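PDB 6ILU: lysin from Bacillus phage PBC5, which probably binds the bacterial cell wall through its SH3b-type cell-wall-binding domain, directing the phage endolysin to its peptidoglycan target. Local coordinates for residues A[94-106]-A[118-131]. Residues are numbered along the deposited sequence; the frame is centred on the assembly and turned at random.
Sequences FYDGPSGNFLGNI and VGGYVDIGGNRWIK. With SO4 (sulfate ion), chain C; EDO (1,2-ethanediol), chain H; EDO (1,2-ethanediol), chain L; EDO (1,2-ethanediol), chain I.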
ATOM      1  N   PHE A  94       2.860 -12.174  12.850  1.00 17.31           N
ATOM      2  CA  PHE A  94       3.493 -11.290  11.876  1.00 16.35           C
ATOM      3  C   PHE A  94       5.007 -11.352  12.011  1.00 15.28           C
ATOM      4  O   PHE A  94       5.579 -11.712  13.103  1.00 18.62           O
ATOM      5  CB  PHE A  94       2.972  -9.796  11.972  1.00 16.48           C
ATOM      6  CG  PHE A  94       3.188  -9.099  13.294  1.00 17.63           C
ATOM      7  CD1 PHE A  94       4.393  -8.508  13.600  1.00 16.72           C
ATOM      8  CD2 PHE A  94       2.144  -9.028  14.231  1.00 19.34           C
ATOM      9  CE1 PHE A  94       4.590  -7.870  14.812  1.00 18.96           C
ATOM     10  CE2 PHE A  94       2.310  -8.384  15.451  1.00 19.59           C
ATOM     11  CZ  PHE A  94       3.542  -7.792  15.744  1.00 21.20           C
ATOM     12  N   TYR A  95       5.649 -10.943  10.901  1.00 15.93           N
ATOM     13  CA  TYR A  95       7.087 -11.156  10.692  1.00 16.04           C
ATOM     14  C   TYR A  95       7.762  -9.851  10.315  1.00 17.05           C
ATOM     15  O   TYR A  95       7.084  -8.869   9.959  1.00 18.04           O
ATOM     16  CB  TYR A  95       7.328 -12.207   9.580  1.00 14.93           C
ATOM     17  CG  TYR A  95       6.701 -13.539   9.958  1.00 16.94           C
ATOM     18  CD1 TYR A  95       7.453 -14.523  10.589  1.00 18.44           C
ATOM     19  CD2 TYR A  95       5.351 -13.781   9.715  1.00 16.41           C
ATOM     20  CE1 TYR A  95       6.855 -15.760  10.969  1.00 18.61           C
ATOM     21  CE2 TYR A  95       4.750 -15.028  10.087  1.00 18.79           C
ATOM     22  CZ  TYR A  95       5.520 -15.963  10.715  1.00 21.91           C
ATOM     23  OH  TYR A  95       4.946 -17.160  11.083  1.00 23.86           O
ATOM     24  N   ASP A  96       9.085  -9.821  10.369  1.00 15.27           N
ATOM     25  CA  ASP A  96       9.775  -8.550  10.000  1.00 16.56           C
ATOM     26  C   ASP A  96      10.038  -8.347   8.497  1.00 18.17           C
ATOM     27  O   ASP A  96      10.694  -7.364   8.078  1.00 21.63           O
ATOM     28  CB  ASP A  96      11.066  -8.422  10.813  1.00 20.17           C
ATOM     29  CG  ASP A  96      12.191  -9.348  10.360  1.00 24.81           C
ATOM     30  OD1 ASP A  96      12.000 -10.219   9.502  1.00 21.20           O
ATOM     31  OD2 ASP A  96      13.309  -9.197  10.905  1.00 29.25           O
ATOM     32  N   GLY A  97       9.492  -9.228   7.695  1.00 18.24           N
ATOM     33  CA  GLY A  97       9.481  -9.064   6.244  1.00 19.31           C
ATOM     34  C   GLY A  97       8.819 -10.295   5.699  1.00 22.70           C
ATOM     35  O   GLY A  97       8.527 -11.231   6.432  1.00 21.27           O
ATOM     36  N   PRO A  98       8.613 -10.336   4.384  1.00 21.48           N
ATOM     37  CA  PRO A  98       8.154 -11.565   3.739  1.00 21.31           C
ATOM     38  C   PRO A  98       9.083 -12.736   4.082  1.00 23.93           C
ATOM     39  O   PRO A  98      10.302 -12.634   3.868  1.00 25.24           O
ATOM     40  CB  PRO A  98       8.244 -11.238   2.239  1.00 24.67           C
ATOM     41  CG  PRO A  98       8.339  -9.782   2.174  1.00 26.63           C
ATOM     42  CD  PRO A  98       8.966  -9.275   3.427  1.00 23.55           C
ATOM     43  N   SER A  99       8.525 -13.821   4.612  1.00 25.03           N
ATOM     44  CA  SER A  99       9.297 -15.008   5.016  1.00 25.01           C
ATOM     45  C   SER A  99      10.386 -14.634   6.021  1.00 24.63           C
ATOM     46  O   SER A  99      11.454 -15.234   6.058  1.00 24.67           O
ATOM     47  CB  SER A  99       9.921 -15.716   3.804  1.00 32.31           C
ATOM     48  OG  SER A  99       8.905 -16.138   2.907  1.00 33.58           O
ATOM     49  N   GLY A 100      10.087 -13.640   6.853  1.00 21.48           N
ATOM     50  CA  GLY A 100      11.117 -13.111   7.746  1.00 21.99           C
ATOM     51  C   GLY A 100      11.084 -13.675   9.159  1.00 19.49           C
ATOM     52  O   GLY A 100      10.545 -14.784   9.413  1.00 21.80           O
ATOM     53  N   ASN A 101      11.719 -12.956  10.077  1.00 18.57           N
ATOM     54  CA  ASN A 101      11.770 -13.397  11.471  1.00 20.36           C
ATOM     55  C   ASN A 101      10.435 -13.152  12.154  1.00 18.63           C
ATOM     56  O   ASN A 101       9.841 -12.074  12.015  1.00 18.30           O
ATOM     57  CB  ASN A 101      12.859 -12.630  12.234  1.00 20.53           C
ATOM     58  CG  ASN A 101      14.207 -12.846  11.653  1.00 24.72           C
ATOM     59  OD1 ASN A 101      14.593 -13.991  11.434  1.00 25.99           O
ATOM     60  ND2 ASN A 101      14.913 -11.757  11.317  1.00 25.29           N
ATOM     61  N   PHE A 102       9.985 -14.125  12.953  1.00 16.61           N
ATOM     62  CA  PHE A 102       8.771 -13.926  13.717  1.00 17.04           C
ATOM     63  C   PHE A 102       8.904 -12.779  14.715  1.00 17.95           C
ATOM     64  O   PHE A 102       9.886 -12.708  15.463  1.00 20.79           O
ATOM     65  CB  PHE A 102       8.445 -15.226  14.433  1.00 18.59           C
ATOM     66  CG  PHE A 102       7.333 -15.105  15.464  1.00 19.80           C
ATOM     67  CD1 PHE A 102       6.038 -14.792  15.067  1.00 18.31           C
ATOM     68  CD2 PHE A 102       7.604 -15.259  16.792  1.00 23.00           C
ATOM     69  CE1 PHE A 102       4.993 -14.692  16.011  1.00 21.58           C
ATOM     70  CE2 PHE A 102       6.591 -15.169  17.736  1.00 22.38           C
ATOM     71  CZ  PHE A 102       5.279 -14.868  17.335  1.00 22.70           C
ATOM     72  N   LEU A 103       7.916 -11.901  14.734  1.00 17.61           N
ATOM     73  CA  LEU A 103       7.973 -10.754  15.674  1.00 16.46           C
ATOM     74  C   LEU A 103       6.898 -10.751  16.724  1.00 19.33           C
ATOM     75  O   LEU A 103       7.150 -10.290  17.851  1.00 21.52           O
ATOM     76  CB  LEU A 103       7.823  -9.446  14.908  1.00 17.91           C
ATOM     77  CG  LEU A 103       8.927  -9.150  13.879  1.00 19.40           C
ATOM     78  CD1 LEU A 103       8.629  -7.722  13.311  1.00 16.37           C
ATOM     79  CD2 LEU A 103      10.274  -9.225  14.569  1.00 18.61           C
ATOM     80  N   GLY A 104       5.687 -11.160  16.342  1.00 20.12           N
ATOM     81  CA  GLY A 104       4.585 -11.002  17.289  1.00 24.06           C
ATOM     82  C   GLY A 104       3.262 -11.461  16.708  1.00 22.14           C
ATOM     83  O   GLY A 104       3.228 -12.064  15.653  1.00 20.62           O
ATOM     84  N   ASN A 105       2.154 -11.192  17.398  1.00 21.95           N
ATOM     85  CA  ASN A 105       0.859 -11.530  16.803  1.00 22.08           C
ATOM     86  C   ASN A 105      -0.166 -10.455  17.069  1.00 20.22           C
ATOM     87  O   ASN A 105      -0.033  -9.678  18.016  1.00 24.93           O
ATOM     88  CB  ASN A 105       0.344 -12.894  17.303  1.00 28.00           C
ATOM     89  CG  ASN A 105       1.042 -13.360  18.537  1.00 36.21           C
ATOM     90  OD1 ASN A 105       0.855 -12.809  19.640  1.00 39.68           O
ATOM     91  ND2 ASN A 105       1.854 -14.420  18.379  1.00 32.48           N
ATOM     92  N   ILE A 106      -1.161 -10.389  16.191  1.00 19.93           N
ATOM     93  CA  ILE A 106      -2.336  -9.560  16.443  1.00 20.37           C
ATOM     94  C   ILE A 106      -3.491 -10.462  16.821  1.00 21.32           C
ATOM     95  O   ILE A 106      -3.426 -11.706  16.641  1.00 23.36           O
ATOM     96  CB  ILE A 106      -2.713  -8.739  15.221  1.00 23.09           C
ATOM     97  CG1 ILE A 106      -3.013  -9.670  14.046  1.00 26.07           C
ATOM     98  CG2 ILE A 106      -1.563  -7.761  14.904  1.00 22.80           C
ATOM     99  CD1 ILE A 106      -3.774  -9.041  12.908  1.00 28.87           C
ATOM    100  N   VAL A 118       4.263  -8.377  -0.816  1.00 17.04           N
ATOM    101  CA  VAL A 118       5.444  -9.013  -1.412  1.00 18.30           C
ATOM    102  C   VAL A 118       5.438 -10.493  -1.084  1.00 19.56           C
ATOM    103  O   VAL A 118       5.321 -10.847   0.097  1.00 18.09           O
ATOM    104  CB  VAL A 118       6.788  -8.424  -0.850  1.00 22.71           C
ATOM    105  CG1 VAL A 118       7.953  -9.076  -1.493  1.00 28.02           C
ATOM    106  CG2 VAL A 118       6.815  -6.906  -1.025  1.00 26.59           C
ATOM    107  N   GLY A 119       5.597 -11.354  -2.090  1.00 21.53           N
ATOM    108  CA  GLY A 119       5.878 -12.756  -1.794  1.00 22.54           C
ATOM    109  C   GLY A 119       4.843 -13.486  -0.967  1.00 22.18           C
ATOM    110  O   GLY A 119       5.197 -14.439  -0.251  1.00 22.33           O
ATOM    111  N   GLY A 120       3.581 -13.091  -1.104  1.00 19.15           N
ATOM    112  CA  GLY A 120       2.513 -13.744  -0.357  1.00 20.57           C
ATOM    113  C   GLY A 120       2.323 -13.216   1.051  1.00 19.33           C
ATOM    114  O   GLY A 120       1.642 -13.870   1.881  1.00 19.44           O
ATOM    115  N   TYR A 121       2.926 -12.067   1.348  1.00 18.07           N
ATOM    116  CA  TYR A 121       2.779 -11.431   2.662  1.00 15.56           C
ATOM    117  C   TYR A 121       2.327 -10.006   2.462  1.00 16.05           C
ATOM    118  O   TYR A 121       2.729  -9.369   1.486  1.00 16.91           O
ATOM    119  CB  TYR A 121       4.115 -11.364   3.419  1.00 15.95           C
ATOM    120  CG  TYR A 121       4.587 -12.720   3.941  1.00 17.02           C
ATOM    121  CD1 TYR A 121       4.615 -12.953   5.305  1.00 19.69           C
ATOM    122  CD2 TYR A 121       5.065 -13.693   3.070  1.00 18.37           C
ATOM    123  CE1 TYR A 121       5.051 -14.196   5.790  1.00 20.79           C
ATOM    124  CE2 TYR A 121       5.474 -14.947   3.562  1.00 22.36           C
ATOM    125  CZ  TYR A 121       5.474 -15.151   4.922  1.00 23.57           C
ATOM    126  OH  TYR A 121       5.905 -16.336   5.461  1.00 25.93           O
ATOM    127  N   VAL A 122       1.579  -9.500   3.435  1.00 14.77           N
ATOM    128  CA  VAL A 122       1.137  -8.098   3.410  1.00 15.95           C
ATOM    129  C   VAL A 122       1.609  -7.378   4.660  1.00 17.04           C
ATOM    130  O   VAL A 122       1.598  -7.933   5.766  1.00 17.98           O
ATOM    131  CB  VAL A 122      -0.412  -8.022   3.241  1.00 16.42           C
ATOM    132  CG1 VAL A 122      -1.214  -8.803   4.373  1.00 17.58           C
ATOM    133  CG2 VAL A 122      -0.893  -6.546   3.160  1.00 16.15           C
ATOM    134  N   ASP A 123       2.122  -6.160   4.456  1.00 16.75           N
ATOM    135  CA  ASP A 123       2.568  -5.307   5.539  1.00 17.98           C
ATOM    136  C   ASP A 123       1.361  -4.534   6.031  1.00 19.69           C
ATOM    137  O   ASP A 123       0.766  -3.760   5.261  1.00 18.41           O
ATOM    138  CB  ASP A 123       3.705  -4.372   5.021  1.00 16.84           C
ATOM    139  CG  ASP A 123       4.305  -3.486   6.094  1.00 19.70           C
ATOM    140  OD1 ASP A 123       3.904  -3.574   7.274  1.00 18.89           O
ATOM    141  OD2 ASP A 123       5.177  -2.655   5.732  1.00 20.82           O
ATOM    142  N   ILE A 124       1.001  -4.700   7.305  1.00 18.35           N
ATOM    143  CA  ILE A 124      -0.124  -3.951   7.854  1.00 15.82           C
ATOM    144  C   ILE A 124       0.297  -2.631   8.516  1.00 20.70           C
ATOM    145  O   ILE A 124      -0.504  -1.973   9.192  1.00 23.20           O
ATOM    146  CB  ILE A 124      -0.912  -4.793   8.901  1.00 16.92           C
ATOM    147  CG1 ILE A 124       0.049  -5.309   9.988  1.00 19.37           C
ATOM    148  CG2 ILE A 124      -1.607  -5.917   8.168  1.00 18.94           C
ATOM    149  CD1 ILE A 124      -0.681  -5.838  11.313  1.00 20.77           C
ATOM    150  N   GLY A 125       1.552  -2.244   8.305  1.00 17.92           N
ATOM    151  CA  GLY A 125       2.085  -1.001   8.831  1.00 18.75           C
ATOM    152  C   GLY A 125       2.967  -1.261  10.024  1.00 22.30           C
ATOM    153  O   GLY A 125       2.748  -2.230  10.766  1.00 22.88           O
ATOM    154  N   GLY A 126       3.993  -0.446  10.186  1.00 21.96           N
ATOM    155  CA  GLY A 126       4.929  -0.666  11.268  1.00 24.05           C
ATOM    156  C   GLY A 126       5.867  -1.825  11.005  1.00 25.33           C
ATOM    157  O   GLY A 126       6.393  -2.402  11.947  1.00 25.29           O
ATOM    158  N   ASN A 127       6.042  -2.181   9.724  1.00 21.61           N
ATOM    159  CA  ASN A 127       6.911  -3.288   9.321  1.00 20.92           C
ATOM    160  C   ASN A 127       6.465  -4.620   9.951  1.00 20.76           C
ATOM    161  O   ASN A 127       7.241  -5.307  10.633  1.00 26.27           O
ATOM    162  CB  ASN A 127       8.367  -3.083   9.695  1.00 24.18           C
ATOM    163  CG  ASN A 127       9.278  -4.095   8.968  1.00 32.93           C
ATOM    164  OD1 ASN A 127       9.179  -4.229   7.729  1.00 33.42           O
ATOM    165  ND2 ASN A 127      10.174  -4.798   9.721  1.00 35.06           N
ATOM    166  N   ARG A 128       5.198  -4.907   9.770  1.00 18.15           N
ATOM    167  CA  ARG A 128       4.562  -6.115  10.309  1.00 17.67           C
ATOM    168  C   ARG A 128       3.926  -6.879   9.178  1.00 17.09           C
ATOM    169  O   ARG A 128       2.925  -6.422   8.598  1.00 19.41           O
ATOM    170  CB  ARG A 128       3.513  -5.741  11.363  1.00 19.59           C
ATOM    171  CG  ARG A 128       4.157  -5.068  12.569  1.00 19.29           C
ATOM    172  CD  ARG A 128       3.055  -4.736  13.618  1.00 21.83           C
ATOM    173  NE  ARG A 128       2.112  -3.764  13.033  1.00 21.62           N
ATOM    174  CZ  ARG A 128       0.910  -3.461  13.550  1.00 25.98           C
ATOM    175  NH1 ARG A 128       0.494  -4.056  14.671  1.00 23.90           N
ATOM    176  NH2 ARG A 128       0.126  -2.570  12.917  1.00 26.76           N
ATOM    177  N   TRP A 129       4.552  -8.003   8.845  1.00 15.42           N
ATOM    178  CA  TRP A 129       4.186  -8.747   7.614  1.00 15.29           C
ATOM    179  C   TRP A 129       3.435 -10.019   7.991  1.00 17.30           C
ATOM    180  O   TRP A 129       3.947 -10.846   8.769  1.00 16.49           O
ATOM    181  CB  TRP A 129       5.422  -9.095   6.813  1.00 15.67           C
ATOM    182  CG  TRP A 129       6.116  -7.868   6.320  1.00 16.54           C
ATOM    183  CD1 TRP A 129       6.976  -7.041   7.037  1.00 15.45           C
ATOM    184  CD2 TRP A 129       6.064  -7.341   4.988  1.00 17.34           C
ATOM    185  NE1 TRP A 129       7.430  -6.017   6.217  1.00 16.11           N
ATOM    186  CE2 TRP A 129       6.905  -6.202   4.953  1.00 16.95           C
ATOM    187  CE3 TRP A 129       5.383  -7.728   3.818  1.00 17.11           C
ATOM    188  CZ2 TRP A 129       7.083  -5.440   3.789  1.00 18.72           C
ATOM    189  CZ3 TRP A 129       5.557  -6.954   2.650  1.00 17.16           C
ATOM    190  CH2 TRP A 129       6.409  -5.832   2.656  1.00 18.19           C
ATOM    191  N   ILE A 130       2.244 -10.173   7.425  1.00 17.01           N
ATOM    192  CA  ILE A 130       1.359 -11.350   7.671  1.00 17.39           C
ATOM    193  C   ILE A 130       1.163 -12.155   6.398  1.00 18.51           C
ATOM    194  O   ILE A 130       1.005 -11.594   5.314  1.00 18.14           O
ATOM    195  CB  ILE A 130      -0.019 -10.851   8.195  1.00 14.89           C
ATOM    196  CG1 ILE A 130       0.194 -10.116   9.530  1.00 15.48           C
ATOM    197  CG2 ILE A 130      -1.072 -12.019   8.295  1.00 16.60           C
ATOM    198  CD1 ILE A 130      -1.093  -9.526  10.210  1.00 18.06           C
ATOM    199  N   LYS A 131       1.123 -13.469   6.515  1.00 17.02           N
ATOM    200  CA  LYS A 131       0.846 -14.296   5.349  1.00 17.43           C
ATOM    201  C   LYS A 131      -0.546 -13.987   4.825  1.00 19.00           C
ATOM    202  O   LYS A 131      -1.518 -13.949   5.615  1.00 20.64           O
ATOM    203  CB  LYS A 131       0.900 -15.780   5.706  1.00 19.00           C
ATOM    204  CG  LYS A 131       2.293 -16.289   5.998  1.00 23.30           C
ATOM    205  CD  LYS A 131       2.280 -17.767   6.363  1.00 25.27           C
ATOM    206  CE  LYS A 131       3.608 -18.211   6.965  1.00 30.35           C
ATOM    207  NZ  LYS A 131       3.470 -19.614   7.451  1.00 35.92           N
TER
HETATM  208  S   SO4 C 401       2.035 -18.578  10.248  1.00 38.33           S
HETATM  209  O1  SO4 C 401       3.422 -18.948  10.032  1.00 47.46           O
HETATM  210  O2  SO4 C 401       1.781 -17.163  10.014  1.00 37.49           O
HETATM  211  O3  SO4 C 401       1.279 -19.415   9.295  1.00 38.64           O
HETATM  212  O4  SO4 C 401       1.681 -18.902  11.618  1.00 44.22           O
HETATM  213  C1  EDO H 406       5.377   0.515   6.480  1.00 27.82           C
HETATM  214  O1  EDO H 406       5.504  -0.627   7.336  1.00 26.99           O
HETATM  215  C2  EDO H 406       5.515   1.813   7.269  1.00 28.41           C
HETATM  216  O2  EDO H 406       4.863   1.737   8.541  1.00 29.48           O
HETATM  217  C1  EDO L 410      13.494  -9.240   5.815  1.00 37.63           C
HETATM  218  O1  EDO L 410      12.683  -9.017   4.669  1.00 39.79           O
HETATM  219  C2  EDO L 410      13.096 -10.574   6.439  1.00 36.00           C
HETATM  220  O2  EDO L 410      13.831 -10.808   7.660  1.00 28.06           O
HETATM  221  C1  EDO I 407      -2.819  -2.803  16.485  1.00 38.16           C
HETATM  222  O1  EDO I 407      -2.197  -4.045  16.063  1.00 30.30           O
HETATM  223  C2  EDO I 407      -1.921  -1.593  16.284  1.00 44.57           C
HETATM  224  O2  EDO I 407      -1.703  -1.234  14.893  1.00 44.90           O
HETATM  225  O   HOH W   1       8.164 -14.673   0.805  1.00 35.15           O
HETATM  226  O   HOH W   2       7.105 -18.614   3.726  1.00 44.81           O
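W129 lies against the turn G97-G100, whose first two residues lean on one indole face: G97 CA stands 3.5 Å from the centroid of the five-membered ring of W129, and P98 CD sits over the six-membered ring, 12° off its normal. Both are CH-pi contacts. D123 CB lies over the opposite face, so the indole is held between the turn and D123 CB. Its NE1 gives a hydrogen bond to N127 OD1 in the ring plane, and N127 ND2 in turn reaches D96 O at 3.1 Å, a tilted, bent bond. Two backbone bonds, Y95 N to W129 O (2.7 Å) and W129 N to Y95 O (2.9 Å), define a single antiparallel hydrogen-bonded pair.

R128 can be followed outward over the F94 ring. Its CB meets F94 CD1, its CG lies 3.6 Å from F94 CD1 and CE1, and its CD is over the ring face, a CH-pi contact. A bend at chi3 (-63°) then turns the guanidinium 74° from the ring plane, where NE donates almost straight to G125 O (2.8 Å) and I124 CD1 covers one guanidinium face; NH1 and NH2 each donate a hydrogen bond to one oxygen of an ethanediol, probably from the crystallisation liquor.

P98 CA and S99 N lie over one face of Y121, with K131 CA over the other. The Y95 hydroxyl and K131 NZ converge on O1 of a sulfate, probably of the same origin, which N93 and H134 also bind. The hairpin 92-95/102-106, joined to strand 129-131 by the Y95-W129 bridge, with its turn packed on the W129 and Y121 rings, is consistent with the small all-beta fold of an SH3b cell-wall-binding domain.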